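Long-range contacts in sulfite reductase [ferredoxin] (Mycobacterium tuberculosis, PDB 1ZJ8), which catalyses the ferredoxin-dependent six-electron reduction of sulfite to sulfide, using one siroheme and one [4Fe-4S] cluster per subunit: residues V372-R383 with I394-L405; R444-R455 with S529-D537. All blocks are in the same frame, centred on the assembly; numbering follows the deposited sequence.

Interaction 1 (V372-R383 with I394-L405); sequences VADLMARAGSDR and ILDIPDALLDDL
R383 and L395 are joined through their backbones, L395 N donating to R383 O at 2.9 Å, where the strands 384-386 and 392-397 begin to pair as neighbours in an antiparallel sheet. The R383 side chain then crosses to the next residue: NH1 forms a salt bridge with D396, 2.7 Å from OD1, with the second oxygen also within weak bonding distance. The guanidinium and carboxylate planes stand 40° apart, and neither hydrogen bond is strong. L395 CD1 sits over the centre of one guanidinium face, while NH2 of the same arginine has a second acidic partner in E187.

S381 makes the other polar link. Its OG, held anti to the backbone N (chi1 157°), donates to L395 O at 2.9 Å and also lies against I394 CG2.

Next to these polar links, the helix 366-379 packs on the sheet through apolar side chains. I394 presents two branches to it: CG2 lies 3.8 Å from M376 CG, and CD1 touches both V372 CG1 and the M376 sulfur. I397 CD1 touches the methyl of A379 and S381 CB. Farther along, L405 CD1 meets L375 CB at 3.7 Å, and L401 CD1 rests on A379 O, which P398 CD also approaches.

At G380 a Schellman motif with positive phi turns the chain from the helix toward strand 384-386. In segment 394-405, D396 and I397 form a G1 beta bulge opposite N353, just before P398 starts the turn into helix 399-411. The two helices run nearly antiparallel (154°) beside the sheet, a helix-on-sheet packing against antiparallel strands within the second ferredoxin-like half domain of the nitrite and sulfite reductase family.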
loop_
_atom_site.group_PDB
_atom_site.type_symbol
_atom_site.label_atom_id
_atom_site.label_comp_id
_atom_site.label_asym_id
_atom_site.label_seq_id
_atom_site.Cartn_x
_atom_site.Cartn_y
_atom_site.Cartn_z
ATOM N N VAL A 372 5.247 -19.269 10.759
ATOM C CA VAL A 372 4.313 -18.475 11.564
ATOM C C VAL A 372 2.983 -19.221 11.743
ATOM O O VAL A 372 2.375 -19.180 12.814
ATOM C CB VAL A 372 4.021 -17.068 10.917
ATOM C CG1 VAL A 372 2.884 -16.345 11.658
ATOM C CG2 VAL A 372 5.270 -16.194 10.870
ATOM N N ALA A 373 2.539 -19.906 10.696
ATOM C CA ALA A 373 1.293 -20.667 10.777
ATOM C C ALA A 373 1.348 -21.723 11.875
ATOM O O ALA A 373 0.359 -21.915 12.588
ATOM C CB ALA A 373 0.961 -21.296 9.435
ATOM N N ASP A 374 2.500 -22.378 12.028
ATOM C CA ASP A 374 2.678 -23.420 13.067
ATOM C C ASP A 374 2.787 -22.834 14.471
ATOM O O ASP A 374 2.312 -23.439 15.452
ATOM C CB ASP A 374 3.883 -24.318 12.735
ATOM C CG ASP A 374 3.694 -25.060 11.411
ATOM O OD1 ASP A 374 2.553 -25.517 11.166
ATOM O OD2 ASP A 374 4.650 -25.145 10.598
ATOM N N LEU A 375 3.404 -21.654 14.559
ATOM C CA LEU A 375 3.426 -20.893 15.808
ATOM C C LEU A 375 2.007 -20.494 16.211
ATOM O O LEU A 375 1.639 -20.586 17.389
ATOM C CB LEU A 375 4.286 -19.640 15.665
ATOM C CG LEU A 375 5.798 -19.853 15.616
ATOM C CD1 LEU A 375 6.506 -18.549 15.282
ATOM C CD2 LEU A 375 6.306 -20.418 16.933
ATOM N N MET A 376 1.205 -20.068 15.241
ATOM C CA MET A 376 -0.183 -19.763 15.511
ATOM C C MET A 376 -0.934 -20.975 16.090
ATOM O O MET A 376 -1.701 -20.843 17.053
ATOM C CB MET A 376 -0.855 -19.264 14.241
ATOM C CG MET A 376 -0.471 -17.836 13.895
ATOM S SD MET A 376 -1.164 -17.216 12.343
ATOM C CE MET A 376 -2.918 -17.317 12.694
ATOM N N ALA A 377 -0.702 -22.153 15.512
ATOM C CA ALA A 377 -1.359 -23.380 15.988
ATOM C C ALA A 377 -0.920 -23.691 17.398
ATOM O O ALA A 377 -1.764 -23.952 18.247
ATOM C CB ALA A 377 -1.072 -24.546 15.105
ATOM N N ARG A 378 0.393 -23.660 17.661
ATOM C CA ARG A 378 0.896 -23.794 19.048
ATOM C C ARG A 378 0.222 -22.833 20.039
ATOM O O ARG A 378 0.099 -23.135 21.200
ATOM C CB ARG A 378 2.421 -23.583 19.119
ATOM C CG ARG A 378 3.218 -24.858 19.327
ATOM C CD ARG A 378 4.718 -24.620 19.541
ATOM N NE ARG A 378 5.325 -25.716 20.333
ATOM C CZ ARG A 378 5.614 -25.668 21.652
ATOM N NH1 ARG A 378 5.382 -24.567 22.394
ATOM N NH2 ARG A 378 6.162 -26.734 22.245
ATOM N N ALA A 379 -0.192 -21.665 19.579
ATOM C CA ALA A 379 -0.762 -20.663 20.461
ATOM C C ALA A 379 -2.295 -20.673 20.442
ATOM O O ALA A 379 -2.941 -19.924 21.191
ATOM C CB ALA A 379 -0.236 -19.279 20.066
ATOM N N GLY A 380 -2.878 -21.531 19.611
ATOM C CA GLY A 380 -4.326 -21.679 19.566
ATOM C C GLY A 380 -5.038 -20.569 18.818
ATOM O O GLY A 380 -6.237 -20.362 19.032
ATOM N N SER A 381 -4.316 -19.901 17.905
ATOM C CA SER A 381 -4.853 -18.767 17.134
ATOM C C SER A 381 -5.099 -19.098 15.674
ATOM O O SER A 381 -4.263 -19.729 15.031
ATOM C CB SER A 381 -3.893 -17.567 17.198
ATOM O OG SER A 381 -4.068 -16.676 16.088
ATOM N N ASP A 382 -6.230 -18.627 15.152
ATOM C CA ASP A 382 -6.600 -18.801 13.758
ATOM C C ASP A 382 -6.833 -17.474 13.055
ATOM O O ASP A 382 -7.445 -17.465 11.972
ATOM C CB ASP A 382 -7.885 -19.627 13.684
ATOM C CG ASP A 382 -8.258 -20.052 12.256
ATOM O OD1 ASP A 382 -7.435 -20.755 11.602
ATOM O OD2 ASP A 382 -9.386 -19.695 11.810
ATOM N N ARG A 383 -6.373 -16.361 13.641
ATOM C CA ARG A 383 -6.444 -15.049 12.962
ATOM C C ARG A 383 -5.146 -14.247 12.998
ATOM O O ARG A 383 -4.611 -13.964 14.073
ATOM C CB ARG A 383 -7.482 -14.120 13.589
ATOM C CG ARG A 383 -8.896 -14.614 13.664
ATOM C CD ARG A 383 -9.483 -14.148 14.989
ATOM N NE ARG A 383 -10.445 -13.049 14.906
ATOM C CZ ARG A 383 -10.842 -12.314 15.948
ATOM N NH1 ARG A 383 -10.338 -12.503 17.154
ATOM N NH2 ARG A 383 -11.747 -11.365 15.774
ATOM N N ILE A 394 -0.772 -10.978 14.890
ATOM C CA ILE A 394 -1.503 -12.201 15.255
ATOM C C ILE A 394 -2.473 -11.927 16.396
ATOM O O ILE A 394 -2.056 -11.408 17.417
ATOM C CB ILE A 394 -0.549 -13.288 15.821
ATOM C CG1 ILE A 394 0.785 -13.364 15.066
ATOM C CG2 ILE A 394 -1.225 -14.661 15.815
ATOM C CD1 ILE A 394 0.673 -13.908 13.680
ATOM N N LEU A 395 -3.737 -12.323 16.266
ATOM C CA LEU A 395 -4.713 -12.122 17.342
ATOM C C LEU A 395 -4.926 -13.365 18.228
ATOM O O LEU A 395 -4.448 -14.456 17.921
ATOM C CB LEU A 395 -6.047 -11.692 16.737
ATOM C CG LEU A 395 -6.013 -10.628 15.656
ATOM C CD1 LEU A 395 -7.422 -10.315 15.251
ATOM C CD2 LEU A 395 -5.330 -9.396 16.161
ATOM N N ASP A 396 -5.667 -13.177 19.321
ATOM C CA ASP A 396 -6.129 -14.266 20.184
ATOM C C ASP A 396 -4.988 -15.061 20.803
ATOM O O ASP A 396 -5.050 -16.288 20.851
ATOM C CB ASP A 396 -7.033 -15.214 19.410
ATOM C CG ASP A 396 -7.987 -14.487 18.467
ATOM O OD1 ASP A 396 -8.119 -13.249 18.576
ATOM O OD2 ASP A 396 -8.591 -15.166 17.602
ATOM N N ILE A 397 -3.945 -14.360 21.251
ATOM C CA ILE A 397 -2.854 -14.965 22.013
ATOM C C ILE A 397 -3.201 -14.845 23.508
ATOM O O ILE A 397 -3.228 -13.727 24.056
ATOM C CB ILE A 397 -1.451 -14.264 21.745
ATOM C CG1 ILE A 397 -1.141 -14.137 20.250
ATOM C CG2 ILE A 397 -0.312 -15.017 22.417
ATOM C CD1 ILE A 397 -1.337 -15.408 19.441
ATOM N N PRO A 398 -3.473 -15.983 24.177
ATOM C CA PRO A 398 -3.658 -15.923 25.626
ATOM C C PRO A 398 -2.351 -15.664 26.390
ATOM O O PRO A 398 -1.268 -15.999 25.905
ATOM C CB PRO A 398 -4.241 -17.295 25.975
ATOM C CG PRO A 398 -3.767 -18.194 24.904
ATOM C CD PRO A 398 -3.634 -17.349 23.654
ATOM N N ASP A 399 -2.476 -15.063 27.575
ATOM C CA ASP A 399 -1.329 -14.682 28.396
ATOM C C ASP A 399 -0.341 -15.815 28.659
ATOM O O ASP A 399 0.871 -15.611 28.594
ATOM C CB ASP A 399 -1.790 -14.100 29.740
ATOM C CG ASP A 399 -2.282 -12.675 29.624
ATOM O OD1 ASP A 399 -1.950 -12.023 28.632
ATOM O OD2 ASP A 399 -2.996 -12.197 30.527
ATOM N N ALA A 400 -0.847 -16.999 28.972
ATOM C CA ALA A 400 0.016 -18.147 29.251
ATOM C C ALA A 400 1.027 -18.451 28.121
ATOM O O ALA A 400 2.163 -18.857 28.370
ATOM C CB ALA A 400 -0.846 -19.372 29.511
ATOM N N LEU A 401 0.595 -18.250 26.885
ATOM C CA LEU A 401 1.321 -18.693 25.715
ATOM C C LEU A 401 2.076 -17.559 25.054
ATOM O O LEU A 401 2.781 -17.766 24.056
ATOM C CB LEU A 401 0.305 -19.293 24.729
ATOM C CG LEU A 401 -0.482 -20.486 25.301
ATOM C CD1 LEU A 401 -1.644 -20.892 24.423
ATOM C CD2 LEU A 401 0.460 -21.671 25.538
ATOM N N LEU A 402 1.914 -16.357 25.592
ATOM C CA LEU A 402 2.444 -15.157 24.946
ATOM C C LEU A 402 3.940 -15.232 24.785
ATOM O O LEU A 402 4.446 -15.141 23.684
ATOM C CB LEU A 402 2.093 -13.898 25.744
ATOM C CG LEU A 402 2.394 -12.520 25.136
ATOM C CD1 LEU A 402 1.746 -12.381 23.778
ATOM C CD2 LEU A 402 1.877 -11.415 26.044
ATOM N N ASP A 403 4.645 -15.409 25.889
ATOM C CA ASP A 403 6.106 -15.414 25.855
ATOM C C ASP A 403 6.689 -16.359 24.839
ATOM O O ASP A 403 7.598 -15.959 24.107
ATOM C CB ASP A 403 6.699 -15.764 27.215
ATOM C CG ASP A 403 6.668 -14.604 28.179
ATOM O OD1 ASP A 403 6.980 -13.456 27.766
ATOM O OD2 ASP A 403 6.315 -14.845 29.356
ATOM N N ASP A 404 6.193 -17.605 24.807
ATOM C CA ASP A 404 6.680 -18.608 23.841
ATOM C C ASP A 404 6.497 -18.159 22.400
ATOM O O ASP A 404 7.451 -18.216 21.627
ATOM C CB ASP A 404 6.053 -19.978 24.079
ATOM C CG ASP A 404 6.610 -20.659 25.333
ATOM O OD1 ASP A 404 7.719 -20.294 25.803
ATOM O OD2 ASP A 404 5.931 -21.558 25.859
ATOM N N LEU A 405 5.306 -17.673 22.049
ATOM C CA LEU A 405 5.083 -17.080 20.724
ATOM C C LEU A 405 6.124 -15.985 20.382
ATOM O O LEU A 405 6.801 -16.043 19.364
ATOM C CB LEU A 405 3.686 -16.478 20.635
ATOM C CG LEU A 405 3.300 -16.023 19.230
ATOM C CD1 LEU A 405 3.256 -17.240 18.329
ATOM C CD2 LEU A 405 1.966 -15.329 19.199
#

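Interaction 2 (R444-R455 with S529-D537); sequences RAQHLVPELERR and SDELGDYID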
loop_
_atom_site.group_PDB
_atom_site.type_symbol
_atom_site.label_atom_id
_atom_site.label_comp_id
_atom_site.label_asym_id
_atom_site.label_seq_id
_atom_site.Cartn_x
_atom_site.Cartn_y
_atom_site.Cartn_z
ATOM N N ARG A 444 18.437 -3.180 -0.118
ATOM C CA ARG A 444 19.169 -2.131 0.572
ATOM C C ARG A 444 18.736 -2.040 2.022
ATOM O O ARG A 444 19.566 -2.075 2.945
ATOM C CB ARG A 444 18.909 -0.791 -0.114
ATOM C CG ARG A 444 19.791 0.342 0.399
ATOM C CD ARG A 444 21.207 0.234 -0.158
ATOM N NE ARG A 444 22.232 0.379 0.864
ATOM C CZ ARG A 444 22.588 1.525 1.416
ATOM N NH1 ARG A 444 21.992 2.635 1.069
ATOM N NH2 ARG A 444 23.544 1.570 2.325
ATOM N N ALA A 445 17.422 -1.952 2.197
ATOM C CA ALA A 445 16.787 -1.857 3.508
ATOM C C ALA A 445 17.220 -2.960 4.439
ATOM O O ALA A 445 17.306 -2.757 5.646
ATOM C CB ALA A 445 15.273 -1.921 3.354
ATOM N N GLN A 446 17.485 -4.139 3.883
ATOM C CA GLN A 446 17.870 -5.289 4.709
ATOM C C GLN A 446 19.229 -5.091 5.374
ATOM O O GLN A 446 19.493 -5.648 6.447
ATOM C CB GLN A 446 17.900 -6.588 3.882
ATOM C CG GLN A 446 16.628 -6.901 3.101
ATOM C CD GLN A 446 15.422 -6.897 3.980
ATOM O OE1 GLN A 446 15.493 -7.314 5.132
ATOM N NE2 GLN A 446 14.299 -6.412 3.455
ATOM N N HIS A 447 20.080 -4.296 4.725
ATOM C CA HIS A 447 21.398 -3.949 5.256
ATOM C C HIS A 447 21.369 -2.641 6.021
ATOM O O HIS A 447 22.193 -2.419 6.914
ATOM C CB HIS A 447 22.408 -3.766 4.107
ATOM C CG HIS A 447 22.655 -5.004 3.288
ATOM N ND1 HIS A 447 21.843 -5.382 2.233
ATOM C CD2 HIS A 447 23.643 -5.934 3.353
ATOM C CE1 HIS A 447 22.308 -6.499 1.701
ATOM N NE2 HIS A 447 23.397 -6.855 2.360
ATOM N N LEU A 448 20.437 -1.763 5.655
ATOM C CA LEU A 448 20.469 -0.388 6.123
ATOM C C LEU A 448 19.935 -0.285 7.533
ATOM O O LEU A 448 20.508 0.436 8.344
ATOM C CB LEU A 448 19.693 0.503 5.161
ATOM C CG LEU A 448 19.671 2.004 5.454
ATOM C CD1 LEU A 448 21.080 2.574 5.542
ATOM C CD2 LEU A 448 18.834 2.717 4.391
ATOM N N VAL A 449 18.866 -1.028 7.826
ATOM C CA VAL A 449 18.271 -1.067 9.162
ATOM C C VAL A 449 19.307 -1.459 10.245
ATOM O O VAL A 449 19.491 -0.713 11.206
ATOM C CB VAL A 449 17.014 -1.978 9.181
ATOM C CG1 VAL A 449 16.668 -2.377 10.607
ATOM C CG2 VAL A 449 15.833 -1.285 8.511
ATOM N N PRO A 450 19.996 -2.608 10.087
ATOM C CA PRO A 450 21.125 -2.978 10.973
ATOM C C PRO A 450 22.222 -1.928 11.095
ATOM O O PRO A 450 22.650 -1.610 12.220
ATOM C CB PRO A 450 21.724 -4.210 10.296
ATOM C CG PRO A 450 20.695 -4.738 9.384
ATOM C CD PRO A 450 19.708 -3.650 9.082
ATOM N N GLU A 451 22.673 -1.397 9.960
ATOM C CA GLU A 451 23.664 -0.303 9.979
ATOM C C GLU A 451 23.212 0.815 10.914
ATOM O O GLU A 451 23.905 1.125 11.881
ATOM C CB GLU A 451 23.931 0.284 8.590
ATOM C CG GLU A 451 25.138 1.227 8.584
ATOM C CD GLU A 451 25.390 1.896 7.241
ATOM O OE1 GLU A 451 25.025 1.326 6.184
ATOM O OE2 GLU A 451 25.954 3.012 7.259
ATOM N N LEU A 452 22.031 1.373 10.634
ATOM C CA LEU A 452 21.424 2.425 11.446
ATOM C C LEU A 452 21.300 2.017 12.907
ATOM O O LEU A 452 21.622 2.799 13.804
ATOM C CB LEU A 452 20.041 2.769 10.884
ATOM C CG LEU A 452 20.045 3.433 9.497
ATOM C CD1 LEU A 452 18.637 3.675 8.960
ATOM C CD2 LEU A 452 20.832 4.742 9.525
ATOM N N GLU A 453 20.843 0.787 13.137
ATOM C CA GLU A 453 20.675 0.263 14.483
ATOM C C GLU A 453 21.951 0.361 15.317
ATOM O O GLU A 453 21.929 0.887 16.419
ATOM C CB GLU A 453 20.191 -1.184 14.415
ATOM C CG GLU A 453 18.677 -1.322 14.354
ATOM C CD GLU A 453 18.222 -2.753 14.079
ATOM O OE1 GLU A 453 19.137 -3.604 13.889
ATOM O OE2 GLU A 453 16.977 -3.017 14.053
ATOM N N ARG A 454 23.062 -0.120 14.780
ATOM C CA ARG A 454 24.345 -0.102 15.513
ATOM C C ARG A 454 25.067 1.247 15.408
ATOM O O ARG A 454 25.687 1.711 16.362
ATOM C CB ARG A 454 25.269 -1.239 15.018
ATOM C CG ARG A 454 25.767 -1.119 13.560
ATOM C CD ARG A 454 26.518 -2.354 13.056
ATOM N NE ARG A 454 26.699 -2.247 11.609
ATOM C CZ ARG A 454 25.999 -2.901 10.677
ATOM N NH1 ARG A 454 25.064 -3.798 10.999
ATOM N NH2 ARG A 454 26.245 -2.665 9.393
ATOM N N ARG A 455 24.956 1.888 14.254
ATOM C CA ARG A 455 25.622 3.168 14.022
ATOM C C ARG A 455 25.096 4.334 14.892
ATOM O O ARG A 455 25.817 5.285 15.154
ATOM C CB ARG A 455 25.509 3.554 12.547
ATOM C CG ARG A 455 26.797 4.006 11.966
ATOM C CD ARG A 455 26.679 5.337 11.299
ATOM N NE ARG A 455 26.725 5.192 9.859
ATOM C CZ ARG A 455 27.339 6.041 9.052
ATOM N NH1 ARG A 455 27.969 7.103 9.538
ATOM N NH2 ARG A 455 27.334 5.810 7.754
ATOM N N SER A 529 23.126 6.098 -3.280
ATOM C CA SER A 529 22.702 4.911 -2.559
ATOM C C SER A 529 23.739 4.405 -1.543
ATOM O O SER A 529 23.389 3.728 -0.597
ATOM C CB SER A 529 22.361 3.803 -3.537
ATOM O OG SER A 529 21.936 2.659 -2.838
ATOM N N ASP A 530 25.014 4.717 -1.736
ATOM C CA ASP A 530 26.029 4.357 -0.749
ATOM C C ASP A 530 25.968 5.283 0.468
ATOM O O ASP A 530 26.300 4.886 1.579
ATOM C CB ASP A 530 27.435 4.436 -1.358
ATOM C CG ASP A 530 27.591 3.579 -2.614
ATOM O OD1 ASP A 530 27.442 2.330 -2.536
ATOM O OD2 ASP A 530 27.866 4.170 -3.681
ATOM N N GLU A 531 25.555 6.525 0.257
ATOM C CA GLU A 531 25.556 7.531 1.325
ATOM C C GLU A 531 24.332 7.534 2.244
ATOM O O GLU A 531 24.296 8.340 3.172
ATOM C CB GLU A 531 25.658 8.937 0.717
ATOM C CG GLU A 531 26.934 9.243 -0.066
ATOM C CD GLU A 531 26.830 10.551 -0.888
ATOM O OE1 GLU A 531 25.714 10.863 -1.389
ATOM O OE2 GLU A 531 27.867 11.254 -1.040
ATOM N N LEU A 532 23.330 6.690 1.995
ATOM C CA LEU A 532 22.062 6.794 2.727
ATOM C C LEU A 532 22.264 6.742 4.236
ATOM O O LEU A 532 21.683 7.542 4.962
ATOM C CB LEU A 532 21.087 5.690 2.318
ATOM C CG LEU A 532 20.442 5.686 0.927
ATOM C CD1 LEU A 532 19.567 4.478 0.770
ATOM C CD2 LEU A 532 19.614 6.919 0.735
ATOM N N GLY A 533 23.083 5.797 4.701
ATOM C CA GLY A 533 23.395 5.654 6.123
ATOM C C GLY A 533 24.165 6.835 6.658
ATOM O O GLY A 533 23.902 7.311 7.762
ATOM N N ASP A 534 25.129 7.310 5.880
ATOM C CA ASP A 534 25.883 8.508 6.242
ATOM C C ASP A 534 24.953 9.695 6.417
ATOM O O ASP A 534 25.007 10.405 7.417
ATOM C CB ASP A 534 26.895 8.868 5.149
ATOM C CG ASP A 534 27.992 7.834 4.980
ATOM O OD1 ASP A 534 28.626 7.457 5.979
ATOM O OD2 ASP A 534 28.250 7.425 3.833
ATOM N N TYR A 535 24.106 9.908 5.422
ATOM C CA TYR A 535 23.198 11.046 5.421
ATOM C C TYR A 535 22.211 11.031 6.592
ATOM O O TYR A 535 22.054 12.031 7.289
ATOM C CB TYR A 535 22.420 11.101 4.106
ATOM C CG TYR A 535 21.309 12.102 4.164
ATOM C CD1 TYR A 535 21.521 13.416 3.793
ATOM C CD2 TYR A 535 20.063 11.747 4.644
ATOM C CE1 TYR A 535 20.517 14.338 3.876
ATOM C CE2 TYR A 535 19.052 12.657 4.730
ATOM C CZ TYR A 535 19.277 13.950 4.343
ATOM O OH TYR A 535 18.254 14.872 4.425
ATOM N N ILE A 536 21.533 9.900 6.778
ATOM C CA ILE A 536 20.584 9.737 7.881
ATOM C C ILE A 536 21.267 10.024 9.222
ATOM O O ILE A 536 20.726 10.741 10.061
ATOM C CB ILE A 536 20.010 8.295 7.969
ATOM C CG1 ILE A 536 19.214 7.908 6.731
ATOM C CG2 ILE A 536 19.102 8.150 9.189
ATOM C CD1 ILE A 536 18.077 8.785 6.488
ATOM N N ASP A 537 22.444 9.432 9.415
ATOM C CA ASP A 537 23.236 9.642 10.615
ATOM C C ASP A 537 23.522 11.126 10.815
ATOM O O ASP A 537 23.247 11.673 11.887
ATOM C CB ASP A 537 24.547 8.859 10.509
ATOM C CG ASP A 537 25.488 9.097 11.695
ATOM O OD1 ASP A 537 25.588 8.216 12.574
ATOM O OD2 ASP A 537 26.150 10.157 11.740
#
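Helix 444-455 and the start of helix 532-545 run in the same general sense, their axes 39° apart and 10.2 Å from each other at closest approach. The closest CA pair is L452 and G533, at 6.5 Å. At P450 the first helix is kinked, since the proline nitrogen makes no bond to the turn before.

G533 brings a bare backbone to the interface: L448 CD1 lies over its N and CA, and E451 OE2 comes within 3.8 Å of its CA. Apolar side chains fill in on either side of this glycine along the helix, L448 CD2 meeting L532 CD1 at 4.1 Å and L452 CD2 meeting I536 CG2 at 3.8 Å, each pair of side chains crossing at about a right angle. At the N-terminal end, the bent chain of R444 reaches toward S529 and L532, although the fine placement of its guanidinium is doubtful.

R455 closes the other end. Its NH2 donates to D534 OD1 at 2.7 Å in an almost straight bond (176°), with the oxygen in the guanidinium plane but approached from above the carboxylate plane, the two planes being 81° apart. The same NH2 also bonds E451 OE2, at 3.2 Å, nearly along the C-O axis. D537 CB lies over a guanidinium face, while its OD1 is paired with R541.

One arginine thus bridges an acid from each helix, and its positive charge probably offsets the mutual repulsion of E451 and D534 at the margin of an apolar interface of leucines and I536.

Overall arrangement
Interaction 1 closes before interaction 2 opens, so the two follow in series along the chain. Their centres lie 33 Å apart and their nearest atoms about 15 Å, with no touch between them. Interaction 1 belongs to the second ferredoxin-like half domain, where helices 366-379 and 399-411 accompany the antiparallel sheet containing strands 384-386 and 392-397. Interaction 2 lies in the following 4Fe-4S domain and joins helix 442-455 to helix 532-545, which packs on strands 486-494 and 500-508. R444 comes within about 12 Å of the iron-sulfur cluster, measured from its side chain, whereas interaction 1 is remote from the siroheme and the cluster. The contacts thus join different structural elements in different family regions.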